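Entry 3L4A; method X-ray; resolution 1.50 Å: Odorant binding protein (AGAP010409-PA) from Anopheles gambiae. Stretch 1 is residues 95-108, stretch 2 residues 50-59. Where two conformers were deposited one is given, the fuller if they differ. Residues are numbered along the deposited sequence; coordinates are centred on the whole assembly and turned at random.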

ATOM      1  N   ASP A  95      12.792   9.533  -1.700  1.00 18.61           N
ATOM      2  CA  ASP A  95      12.675   8.294  -2.459  1.00 18.68           C
ATOM      3  C   ASP A  95      11.203   7.894  -2.582  1.00 13.40           C
ATOM      4  O   ASP A  95      10.551   7.621  -1.575  1.00 13.46           O
ATOM      5  CB  ASP A  95      13.474   7.189  -1.770  1.00 17.00           C
ATOM      6  CG  ASP A  95      13.570   5.932  -2.605  1.00 19.50           C
ATOM      7  OD1 ASP A  95      14.689   5.584  -3.027  1.00 33.07           O
ATOM      8  OD2 ASP A  95      12.533   5.296  -2.851  1.00 13.44           O
ATOM      9  N   LEU A  96      10.688   7.868  -3.809  1.00 11.69           N
ATOM     10  CA  LEU A  96       9.268   7.582  -4.054  1.00 12.50           C
ATOM     11  C   LEU A  96       8.838   6.196  -3.587  1.00 13.23           C
ATOM     12  O   LEU A  96       7.705   5.996  -3.157  1.00 11.02           O
ATOM     13  CB  LEU A  96       8.931   7.728  -5.540  1.00 14.97           C
ATOM     14  CG  LEU A  96       8.971   9.130  -6.140  1.00 20.82           C
ATOM     15  CD1 LEU A  96       8.376   9.097  -7.535  1.00 20.24           C
ATOM     16  CD2 LEU A  96       8.216  10.112  -5.255  1.00 19.17           C
ATOM     17  N   CYS A  97       9.734   5.227  -3.696  1.00  9.92           N
ATOM     18  CA  CYS A  97       9.406   3.887  -3.239  1.00  9.42           C
ATOM     19  C   CYS A  97       9.366   3.844  -1.722  1.00  8.85           C
ATOM     20  O   CYS A  97       8.456   3.260  -1.135  1.00  9.11           O
ATOM     21  CB  CYS A  97      10.428   2.882  -3.751  1.00 10.30           C
ATOM     22  SG  CYS A  97      10.476   2.776  -5.540  1.00 11.42           S
ATOM     23  N   GLU A  98      10.360   4.447  -1.080  1.00 10.03           N
ATOM     24  CA  GLU A  98      10.373   4.487   0.376  1.00 10.11           C
ATOM     25  C   GLU A  98       9.124   5.210   0.902  1.00  8.94           C
ATOM     26  O   GLU A  98       8.532   4.805   1.907  1.00  9.46           O
ATOM     27  CB  GLU A  98      11.648   5.168   0.887  1.00 12.51           C
ATOM     28  CG  GLU A  98      11.779   5.167   2.402  1.00 17.32           C
ATOM     29  CD  GLU A  98      12.978   5.962   2.872  1.00 28.05           C
ATOM     30  OE1 GLU A  98      12.977   6.409   4.038  1.00 33.16           O
ATOM     31  OE2 GLU A  98      13.914   6.149   2.067  1.00 27.41           O
ATOM     32  N   ARG A  99       8.729   6.276   0.213  1.00  8.96           N
ATOM     33  CA  ARG A  99       7.544   7.035   0.592  1.00  7.83           C
ATOM     34  C   ARG A  99       6.282   6.169   0.556  1.00  9.67           C
ATOM     35  O   ARG A  99       5.488   6.177   1.505  1.00  9.46           O
ATOM     36  CB  ARG A  99       7.379   8.261  -0.308  1.00 11.27           C
ATOM     37  CG  ARG A  99       6.272   9.201   0.129  1.00 10.13           C
ATOM     38  CD  ARG A  99       5.950  10.210  -0.951  1.00 12.13           C
ATOM     39  NE  ARG A  99       7.091  11.081  -1.206  1.00 11.71           N
ATOM     40  CZ  ARG A  99       7.165  11.925  -2.227  1.00 20.59           C
ATOM     41  NH1 ARG A  99       6.162  12.008  -3.093  1.00 18.51           N
ATOM     42  NH2 ARG A  99       8.245  12.679  -2.385  1.00 18.85           N
ATOM     43  N   ALA A 100       6.090   5.431  -0.537  1.00  7.32           N
ATOM     44  CA  ALA A 100       4.915   4.578  -0.662  1.00  8.66           C
ATOM     45  C   ALA A 100       4.926   3.493   0.403  1.00  8.94           C
ATOM     46  O   ALA A 100       3.897   3.192   1.001  1.00  7.94           O
ATOM     47  CB  ALA A 100       4.840   3.951  -2.060  1.00  9.67           C
ATOM     48  N   TYR A 101       6.089   2.892   0.639  1.00  7.89           N
ATOM     49  CA  TYR A 101       6.176   1.831   1.630  1.00  7.12           C
ATOM     50  C   TYR A 101       5.841   2.359   3.028  1.00  8.82           C
ATOM     51  O   TYR A 101       5.068   1.739   3.768  1.00  8.36           O
ATOM     52  CB  TYR A 101       7.569   1.207   1.601  1.00  9.02           C
ATOM     53  CG  TYR A 101       7.712  -0.012   2.481  1.00  8.21           C
ATOM     54  CD1 TYR A 101       8.241   0.093   3.760  1.00 10.50           C
ATOM     55  CD2 TYR A 101       7.339  -1.272   2.028  1.00 10.09           C
ATOM     56  CE1 TYR A 101       8.374  -1.023   4.570  1.00 14.33           C
ATOM     57  CE2 TYR A 101       7.465  -2.399   2.835  1.00 11.57           C
ATOM     58  CZ  TYR A 101       7.986  -2.260   4.103  1.00 13.17           C
ATOM     59  OH  TYR A 101       8.125  -3.361   4.919  1.00 16.02           O
ATOM     60  N   SER A 102       6.415   3.511   3.373  1.00  8.43           N
ATOM     61  CA  SER A 102       6.118   4.153   4.647  1.00  8.11           C
ATOM     62  C   SER A 102       4.628   4.441   4.780  1.00  8.40           C
ATOM     63  O   SER A 102       4.027   4.191   5.822  1.00  9.10           O
ATOM     64  CB  SER A 102       6.913   5.445   4.814  0.76  9.39           C
ATOM     65  OG  SER A 102       6.664   6.009   6.092  0.76 13.38           O
ATOM     66  N   ALA A 103       4.025   4.959   3.715  1.00  8.13           N
ATOM     67  CA  ALA A 103       2.599   5.259   3.733  1.00  7.29           C
ATOM     68  C   ALA A 103       1.796   4.009   4.054  1.00  8.97           C
ATOM     69  O   ALA A 103       0.933   4.019   4.937  1.00 10.27           O
ATOM     70  CB  ALA A 103       2.169   5.846   2.392  1.00  9.39           C
ATOM     71  N   PHE A 104       2.083   2.921   3.347  1.00  7.85           N
ATOM     72  CA  PHE A 104       1.312   1.704   3.539  1.00 11.39           C
ATOM     73  C   PHE A 104       1.512   1.049   4.907  1.00 11.30           C
ATOM     74  O   PHE A 104       0.658   0.295   5.365  1.00 10.59           O
ATOM     75  CB  PHE A 104       1.543   0.719   2.394  1.00 13.52           C
ATOM     76  CG  PHE A 104       0.684   0.997   1.185  1.00 10.68           C
ATOM     77  CD1 PHE A 104      -0.667   0.684   1.195  1.00 14.20           C
ATOM     78  CD2 PHE A 104       1.226   1.583   0.046  1.00 11.91           C
ATOM     79  CE1 PHE A 104      -1.468   0.942   0.092  1.00 13.25           C
ATOM     80  CE2 PHE A 104       0.435   1.837  -1.065  1.00 15.86           C
ATOM     81  CZ  PHE A 104      -0.916   1.513  -1.039  1.00 14.36           C
ATOM     82  N   GLN A 105       2.614   1.356   5.583  1.00  8.38           N
ATOM     83  CA  GLN A 105       2.787   0.855   6.941  1.00  9.96           C
ATOM     84  C   GLN A 105       1.643   1.293   7.864  1.00 10.68           C
ATOM     85  O   GLN A 105       1.310   0.592   8.822  1.00 10.57           O
ATOM     86  CB  GLN A 105       4.138   1.274   7.519  1.00  9.87           C
ATOM     87  CG  GLN A 105       5.326   0.545   6.899  1.00 12.79           C
ATOM     88  CD  GLN A 105       6.636   0.985   7.498  1.00 21.51           C
ATOM     89  OE1 GLN A 105       7.522   0.167   7.745  1.00 27.02           O
ATOM     90  NE2 GLN A 105       6.764   2.283   7.748  1.00 20.18           N
ATOM     91  N   CYS A 106       1.036   2.438   7.575  1.00  7.69           N
ATOM     92  CA  CYS A 106      -0.102   2.892   8.373  1.00  8.57           C
ATOM     93  C   CYS A 106      -1.256   1.904   8.329  1.00 10.71           C
ATOM     94  O   CYS A 106      -2.003   1.778   9.299  1.00 12.69           O
ATOM     95  CB  CYS A 106      -0.587   4.254   7.892  1.00  8.25           C
ATOM     96  SG  CYS A 106       0.449   5.601   8.485  1.00 11.26           S
ATOM     97  N   LEU A 107      -1.384   1.189   7.217  1.00  8.97           N
ATOM     98  CA  LEU A 107      -2.522   0.289   7.021  1.00 10.48           C
ATOM     99  C   LEU A 107      -2.178  -1.173   7.307  1.00 13.27           C
ATOM    100  O   LEU A 107      -2.992  -2.062   7.067  1.00 11.32           O
ATOM    101  CB  LEU A 107      -3.137   0.466   5.626  0.54 13.30           C
ATOM    102  CG  LEU A 107      -4.009   1.719   5.436  0.54 12.35           C
ATOM    103  CD1 LEU A 107      -3.162   2.961   5.228  0.54 12.36           C
ATOM    104  CD2 LEU A 107      -4.976   1.546   4.273  0.54 15.25           C
ATOM    105  N   ARG A 108      -0.977  -1.423   7.824  1.00 12.24           N
ATOM    106  CA  ARG A 108      -0.534  -2.797   8.067  1.00 12.16           C
ATOM    107  C   ARG A 108      -1.499  -3.567   8.967  1.00 12.00           C
ATOM    108  O   ARG A 108      -1.924  -4.670   8.620  1.00 12.37           O
ATOM    109  CB  ARG A 108       0.881  -2.812   8.661  1.00 16.20           C
ATOM    110  CG  ARG A 108       1.320  -4.187   9.175  1.00 19.84           C
ATOM    111  CD  ARG A 108       2.752  -4.159   9.703  1.00 23.04           C
ATOM    112  NE  ARG A 108       3.143  -5.454  10.257  1.00 29.62           N
ATOM    113  CZ  ARG A 108       4.114  -5.621  11.150  1.00 37.89           C
ATOM    114  NH1 ARG A 108       4.792  -4.572  11.595  1.00 39.34           N
ATOM    115  NH2 ARG A 108       4.405  -6.835  11.602  1.00 33.79           N
TER
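Stretch 2, residues 50-59: NLYDDKYGVD

Packing of the segment Asn50–Asp59 on the helix that begins at Leu96, in an odorant binding protein from Anopheles gambiae. The helix is capped at its start by Asp95, whose OD2 accepts from Glu98 N at 2.9 Å and, in a weak bond, from Cys97 N, also at 2.9 Å. Stretch 2 is a small hairpin. Asn50 ends a preceding helix with positive phi in a Schellman motif, Leu51 leads into a first short strand, Tyr52-Asp53, and the chain turns through Asp54, Lys55 and Tyr56 before returning as Gly57-Val58. The two strands are held by backbone hydrogen bonds: Asp53 N to Gly57 O and Gly57 N to Asp53 O, both 2.8 Å, with Asp59 N to Leu51 O at 3.0 Å at the open end of the hairpin. The turn itself is tightened by Asp53 OD2, which accepts from Lys55 N at 2.8 Å and from Tyr56 N at 2.9 Å, while Gly57 takes up a positive phi that favours glycine.

The hairpin lies along the helix with its turn near the helix start: the CA atoms of Leu96 and Asp54 are 6.8 Å apart, and those of Ala103 and Val58, 7.1 Å. The first strand runs toward the start of the helix, roughly against its direction, and the returning strand runs roughly with it. Together the two stretches bury 467 Å², and Tyr52 has the largest share of any residue. Its CA-to-CB bond points toward the helix, and with chi1 at t its ring reaches Ala100, whose CB sits over one face, 3.9 Å from the ring centroid and 3.5 Å from Tyr52 CE2. Ala103 CB approaches Tyr52 CE1 at 3.8 Å. The ring lies close to the helix backbone here, with Tyr52 OH 3.5 Å from Ala100 CA; the same hydroxyl is 3.6 Å from Arg99 CD.

Beyond the ring, the tyrosine hydroxyl donates to a water, Tyr52 OH to water O being 2.6 Å. That water in turn donates to Leu96 O and to Asp54 OD1, each 2.7 Å from its oxygen, and so ties the first turn of the helix to the hairpin through a polar bridge. Asp54 adds a direct link: its backbone O accepts a weak hydrogen bond from Arg99 NH1 at 3.1 Å, with an N-H...O angle of 133°, lying at the edge of the guanidinium near its plane. Leu96 CD1 also touches Asp54 OD2 at 3.9 Å.

Further along the helix the contact becomes wholly apolar. The CA-to-CB bond of Phe104 points sideways, but the end of its side chain comes nearer, with CE2 3.5 Å from Tyr52 CB and CZ 4.0 Å from Leu51 CB, the latter at the ring edge. The Phe104 and Tyr52 rings meet obliquely, centroids 5.6 Å apart and planes at 44°. Val58, on the returning strand, completes the packing: its CG2 is 3.9 Å from Ala103 CB, and its CG1 is 4.3 Å from Leu107 CD1.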

ATOM      1  N   ASN A  50      -4.683   1.554  -7.975  1.00 10.17           N
ATOM      2  CA  ASN A  50      -5.152   2.899  -7.633  0.51 12.33           C
ATOM      3  C   ASN A  50      -5.510   3.058  -6.164  1.00 11.87           C
ATOM      4  O   ASN A  50      -6.466   3.741  -5.792  1.00 12.75           O
ATOM      5  CB  ASN A  50      -6.272   3.396  -8.550  0.51 12.93           C
ATOM      6  CG  ASN A  50      -6.208   4.893  -8.755  0.51 15.53           C
ATOM      7  OD1 ASN A  50      -5.195   5.523  -8.431  0.51 12.34           O
ATOM      8  ND2 ASN A  50      -7.274   5.476  -9.291  0.51 18.26           N
ATOM      9  N   LEU A  51      -4.687   2.434  -5.329  1.00  8.68           N
ATOM     10  CA  LEU A  51      -4.774   2.555  -3.875  1.00  8.05           C
ATOM     11  C   LEU A  51      -3.882   3.680  -3.380  1.00  9.98           C
ATOM     12  O   LEU A  51      -3.950   4.067  -2.213  1.00  9.81           O
ATOM     13  CB  LEU A  51      -4.286   1.265  -3.220  1.00  8.09           C
ATOM     14  CG  LEU A  51      -5.054  -0.005  -3.541  1.00  9.30           C
ATOM     15  CD1 LEU A  51      -4.323  -1.224  -3.000  1.00 12.03           C
ATOM     16  CD2 LEU A  51      -6.460   0.083  -2.962  1.00 12.62           C
ATOM     17  N   TYR A  52      -3.035   4.184  -4.266  1.00  8.62           N
ATOM     18  CA  TYR A  52      -1.950   5.068  -3.874  1.00  9.60           C
ATOM     19  C   TYR A  52      -1.525   5.920  -5.044  1.00 10.00           C
ATOM     20  O   TYR A  52      -1.663   5.536  -6.211  1.00 12.44           O
ATOM     21  CB  TYR A  52      -0.737   4.254  -3.376  1.00  9.19           C
ATOM     22  CG  TYR A  52       0.435   5.125  -2.971  1.00  7.24           C
ATOM     23  CD1 TYR A  52       0.504   5.675  -1.699  1.00 10.48           C
ATOM     24  CD2 TYR A  52       1.474   5.406  -3.863  1.00  8.25           C
ATOM     25  CE1 TYR A  52       1.557   6.491  -1.326  1.00  9.77           C
ATOM     26  CE2 TYR A  52       2.541   6.222  -3.491  1.00  9.33           C
ATOM     27  CZ  TYR A  52       2.577   6.757  -2.214  1.00  9.04           C
ATOM     28  OH  TYR A  52       3.613   7.566  -1.811  1.00 10.12           O
ATOM     29  N   ASP A  53      -0.968   7.072  -4.705  1.00 10.89           N
ATOM     30  CA  ASP A  53      -0.529   8.042  -5.670  1.00  9.97           C
ATOM     31  C   ASP A  53       0.667   8.794  -5.087  1.00 10.74           C
ATOM     32  O   ASP A  53       0.639   9.158  -3.920  1.00 11.39           O
ATOM     33  CB  ASP A  53      -1.696   9.002  -5.911  1.00 16.18           C
ATOM     34  CG  ASP A  53      -1.429   9.949  -7.028  1.00 12.65           C
ATOM     35  OD1 ASP A  53      -1.881   9.649  -8.149  1.00 20.53           O
ATOM     36  OD2 ASP A  53      -0.728  10.962  -6.796  1.00  9.29           O
ATOM     37  N   ASP A  54       1.712   9.018  -5.880  1.00 11.36           N
ATOM     38  CA  ASP A  54       2.918   9.671  -5.371  1.00 12.08           C
ATOM     39  C   ASP A  54       2.617  11.056  -4.821  1.00 14.33           C
ATOM     40  O   ASP A  54       3.253  11.504  -3.866  1.00 14.18           O
ATOM     41  CB  ASP A  54       3.993   9.777  -6.457  1.00 13.67           C
ATOM     42  CG  ASP A  54       4.511   8.428  -6.895  1.00 18.34           C
ATOM     43  OD1 ASP A  54       4.814   7.591  -6.019  1.00 12.42           O
ATOM     44  OD2 ASP A  54       4.619   8.202  -8.116  1.00 21.51           O
ATOM     45  N   LYS A  55       1.653  11.731  -5.440  1.00 14.14           N
ATOM     46  CA  LYS A  55       1.304  13.095  -5.066  1.00 13.98           C
ATOM     47  C   LYS A  55       0.196  13.137  -4.023  1.00 12.18           C
ATOM     48  O   LYS A  55       0.286  13.879  -3.042  1.00 15.61           O
ATOM     49  CB  LYS A  55       0.879  13.897  -6.302  1.00 13.21           C
ATOM     50  CG  LYS A  55       0.548  15.355  -6.010  1.00 14.18           C
ATOM     51  CD  LYS A  55       0.330  16.143  -7.288  1.00 16.43           C
ATOM     52  CE  LYS A  55       0.087  17.612  -6.966  1.00 29.37           C
ATOM     53  NZ  LYS A  55      -0.202  18.435  -8.169  1.00 29.97           N
ATOM     54  N   TYR A  56      -0.852  12.350  -4.249  1.00 10.32           N
ATOM     55  CA  TYR A  56      -2.059  12.452  -3.438  1.00 10.49           C
ATOM     56  C   TYR A  56      -2.102  11.449  -2.296  1.00 12.80           C
ATOM     57  O   TYR A  56      -3.026  11.468  -1.476  1.00 13.70           O
ATOM     58  CB  TYR A  56      -3.311  12.369  -4.316  1.00 11.47           C
ATOM     59  CG  TYR A  56      -3.333  13.480  -5.337  1.00 14.35           C
ATOM     60  CD1 TYR A  56      -3.457  14.802  -4.938  1.00 18.67           C
ATOM     61  CD2 TYR A  56      -3.199  13.212  -6.691  1.00 13.23           C
ATOM     62  CE1 TYR A  56      -3.460  15.825  -5.865  1.00 18.24           C
ATOM     63  CE2 TYR A  56      -3.198  14.226  -7.622  1.00 16.23           C
ATOM     64  CZ  TYR A  56      -3.327  15.528  -7.199  1.00 16.80           C
ATOM     65  OH  TYR A  56      -3.331  16.553  -8.111  1.00 21.53           O
ATOM     66  N   GLY A  57      -1.099  10.579  -2.251  1.00 11.15           N
ATOM     67  CA  GLY A  57      -0.951   9.649  -1.143  1.00 13.10           C
ATOM     68  C   GLY A  57      -1.888   8.457  -1.225  1.00 12.41           C
ATOM     69  O   GLY A  57      -2.182   7.945  -2.303  1.00 11.38           O
ATOM     70  N   VAL A  58      -2.395   8.037  -0.075  1.00 14.03           N
ATOM     71  CA  VAL A  58      -3.243   6.854   0.021  1.00 11.12           C
ATOM     72  C   VAL A  58      -4.724   7.190  -0.173  1.00 12.48           C
ATOM     73  O   VAL A  58      -5.259   8.072   0.502  1.00 13.97           O
ATOM     74  CB  VAL A  58      -3.061   6.189   1.399  1.00 13.84           C
ATOM     75  CG1 VAL A  58      -4.054   5.058   1.599  1.00 12.00           C
ATOM     76  CG2 VAL A  58      -1.631   5.700   1.564  1.00 12.83           C
ATOM     77  N   ASP A  59      -5.393   6.509  -1.100  1.00 11.12           N
ATOM     78  CA  ASP A  59      -6.834   6.687  -1.224  1.00 12.94           C
ATOM     79  C   ASP A  59      -7.479   5.828  -0.159  1.00 12.51           C
ATOM     80  O   ASP A  59      -7.586   4.612  -0.304  1.00 10.56           O
ATOM     81  CB  ASP A  59      -7.357   6.320  -2.623  1.00 14.47           C
ATOM     82  CG  ASP A  59      -8.882   6.402  -2.724  1.00 11.42           C
ATOM     83  OD1 ASP A  59      -9.551   6.635  -1.701  1.00 14.33           O
ATOM     84  OD2 ASP A  59      -9.439   6.207  -3.830  1.00 16.77           O
TER
HETATM   85  O   HOH W   1       5.644   7.745  -3.481  1.00 10.58           O